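Local coordinates for protein acyl-CoA dehydrogenase (Thermus thermophilus, PDB 2Z1Q) that probably oxidises saturated acyl-CoA thioesters to their 2,3-dehydroacyl-CoA products, using bound FAD as the cofactor, at residues A544-R547 and L548-E552. Numbering follows the deposited sequence.
Sequences AARR and LTKRE
Leu548 and Arg547 run side by side off the end of helix 535-547, pointing the same way, and the guanidinium of Arg547 meets its neighbour through NH1, with CG and CD2 of Leu548 below its plane and off to the NH1 side. NH1 of Arg547 lies 3.4 Å from CG of Leu548 and almost as near its CD2. Two torsions of Arg547 bring this about: CG sits between the backbone N and the carbonyl carbon (chi1 45°), and the bend at chi3 (-68°) folds the head back so that one face looks toward the backbone N of Leu548. That same N makes a helical i-to-i+4 bond to Ala544 O at 3.1 Å, while Leu548 packs on Met459 of helix 445-468. From here the helix unwinds through a type I beta turn, Arg547 to Lys550, in the all-helical C-terminal part of the acyl-CoA dehydrogenase fold, away from the FAD sites. Thr549 N bonds to Arg546 O at 3.0 Å, and Lys550 N closes the turn on Arg547 O at 3.2 Å. Thr549 OG1 lies within hydrogen-bonding distance of Ala545 O (2.9 Å) and Arg546 O (3.0 Å), but its one proton can serve only one acceptor at a time; Gln522 of helix 505-528 is a further hydrogen-bonding partner. Lys550 bends at chi2 (61°), bringing CD to 3.2 Å from Arg546 O and NZ to 3.9 Å from Arg546 CB. The extended chain of Arg546 packs against Gln522 and Pro553 of the second subunit.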
ATOM      1  N   ALA B 544       7.451   1.313  32.780  1.00 29.62           N
ATOM      2  CA  ALA B 544       8.650   0.579  32.397  1.00 31.69           C
ATOM      3  C   ALA B 544       8.768   0.504  30.880  1.00 33.13           C
ATOM      4  O   ALA B 544       9.866   0.609  30.333  1.00 32.68           O
ATOM      5  CB  ALA B 544       8.630  -0.811  32.987  1.00 32.80           C
ATOM      6  N   ALA B 545       7.635   0.326  30.207  1.00 32.99           N
ATOM      7  CA  ALA B 545       7.630   0.246  28.754  1.00 34.59           C
ATOM      8  C   ALA B 545       8.100   1.572  28.160  1.00 34.68           C
ATOM      9  O   ALA B 545       8.788   1.598  27.139  1.00 34.33           O
ATOM     10  CB  ALA B 545       6.223  -0.097  28.254  1.00 32.63           C
ATOM     11  N   ARG B 546       7.745   2.678  28.807  1.00 36.25           N
ATOM     12  CA  ARG B 546       8.138   3.993  28.311  1.00 37.14           C
ATOM     13  C   ARG B 546       9.620   4.271  28.486  1.00 37.71           C
ATOM     14  O   ARG B 546      10.268   4.805  27.586  1.00 37.36           O
ATOM     15  CB  ARG B 546       7.341   5.100  29.004  1.00 38.18           C
ATOM     16  CG  ARG B 546       5.841   5.010  28.786  1.00 41.21           C
ATOM     17  CD  ARG B 546       5.138   6.294  29.213  1.00 42.46           C
ATOM     18  NE  ARG B 546       3.685   6.183  29.093  1.00 42.66           N
ATOM     19  CZ  ARG B 546       2.911   5.531  29.955  1.00 43.87           C
ATOM     20  NH1 ARG B 546       1.598   5.480  29.758  1.00 43.30           N
ATOM     21  NH2 ARG B 546       3.445   4.946  31.023  1.00 45.03           N
ATOM     22  N   ARG B 547      10.167   3.926  29.643  1.00 38.38           N
ATOM     23  CA  ARG B 547      11.582   4.171  29.881  1.00 40.18           C
ATOM     24  C   ARG B 547      12.437   3.333  28.952  1.00 38.50           C
ATOM     25  O   ARG B 547      13.489   3.774  28.496  1.00 38.00           O
ATOM     26  CB  ARG B 547      11.957   3.883  31.342  1.00 42.81           C
ATOM     27  CG  ARG B 547      11.381   2.593  31.910  1.00 47.58           C
ATOM     28  CD  ARG B 547      11.911   2.326  33.323  1.00 51.72           C
ATOM     29  NE  ARG B 547      13.339   2.012  33.309  1.00 52.35           N
ATOM     30  CZ  ARG B 547      13.846   0.884  32.824  1.00 53.57           C
ATOM     31  NH1 ARG B 547      13.039  -0.045  32.328  1.00 55.17           N
ATOM     32  NH2 ARG B 547      15.159   0.686  32.819  1.00 52.84           N
ATOM     33  N   LEU B 548      11.976   2.125  28.662  1.00 37.95           N
ATOM     34  CA  LEU B 548      12.718   1.242  27.781  1.00 39.41           C
ATOM     35  C   LEU B 548      12.686   1.734  26.341  1.00 40.86           C
ATOM     36  O   LEU B 548      13.389   1.201  25.484  1.00 41.17           O
ATOM     37  CB  LEU B 548      12.174  -0.192  27.873  1.00 38.89           C
ATOM     38  CG  LEU B 548      12.556  -1.014  29.110  1.00 39.06           C
ATOM     39  CD1 LEU B 548      11.895  -2.368  29.024  1.00 38.42           C
ATOM     40  CD2 LEU B 548      14.069  -1.184  29.202  1.00 40.04           C
ATOM     41  N   THR B 549      11.881   2.762  26.083  1.00 41.56           N
ATOM     42  CA  THR B 549      11.774   3.335  24.746  1.00 42.50           C
ATOM     43  C   THR B 549      12.033   4.842  24.783  1.00 45.19           C
ATOM     44  O   THR B 549      11.840   5.546  23.795  1.00 45.41           O
ATOM     45  CB  THR B 549      10.380   3.054  24.133  1.00 41.09           C
ATOM     46  OG1 THR B 549       9.350   3.527  25.007  1.00 39.25           O
ATOM     47  CG2 THR B 549      10.197   1.563  23.923  1.00 40.84           C
ATOM     48  N   LYS B 550      12.488   5.326  25.931  1.00 48.17           N
ATOM     49  CA  LYS B 550      12.776   6.745  26.101  1.00 50.16           C
ATOM     50  C   LYS B 550      13.952   7.141  25.213  1.00 50.15           C
ATOM     51  O   LYS B 550      14.962   6.438  25.153  1.00 50.31           O
ATOM     52  CB  LYS B 550      13.108   7.036  27.574  1.00 52.83           C
ATOM     53  CG  LYS B 550      12.305   8.191  28.199  1.00 57.70           C
ATOM     54  CD  LYS B 550      10.785   7.926  28.197  1.00 58.30           C
ATOM     55  CE  LYS B 550       9.991   9.101  28.792  1.00 59.31           C
ATOM     56  NZ  LYS B 550       8.511   8.860  28.816  1.00 58.35           N
ATOM     57  N   ARG B 551      13.818   8.261  24.515  1.00 49.76           N
ATOM     58  CA  ARG B 551      14.887   8.738  23.647  1.00 49.03           C
ATOM     59  C   ARG B 551      14.865  10.251  23.557  1.00 48.72           C
ATOM     60  O   ARG B 551      13.898  10.898  23.959  1.00 46.97           O
ATOM     61  CB  ARG B 551      14.744   8.155  22.241  1.00 50.14           C
ATOM     62  CG  ARG B 551      13.534   8.680  21.466  1.00 50.27           C
ATOM     63  CD  ARG B 551      13.379   7.956  20.137  1.00 51.32           C
ATOM     64  NE  ARG B 551      12.337   8.523  19.280  1.00 51.59           N
ATOM     65  CZ  ARG B 551      12.415   9.717  18.693  1.00 51.42           C
ATOM     66  NH1 ARG B 551      13.490  10.480  18.871  1.00 51.04           N
ATOM     67  NH2 ARG B 551      11.433  10.144  17.907  1.00 49.91           N
ATOM     68  N   GLU B 552      15.947  10.806  23.026  1.00 49.23           N
ATOM     69  CA  GLU B 552      16.063  12.244  22.853  1.00 49.82           C
ATOM     70  C   GLU B 552      15.643  12.611  21.433  1.00 49.86           C
ATOM     71  O   GLU B 552      16.117  12.027  20.462  1.00 49.78           O
ATOM     72  CB  GLU B 552      17.501  12.696  23.130  1.00 50.21           C
ATOM     73  CG  GLU B 552      17.864  12.689  24.612  1.00 52.11           C
ATOM     74  CD  GLU B 552      16.939  13.576  25.438  1.00 53.19           C
ATOM     75  OE1 GLU B 552      16.338  13.075  26.411  1.00 53.04           O
ATOM     76  OE2 GLU B 552      16.805  14.775  25.111  1.00 53.53           O
TER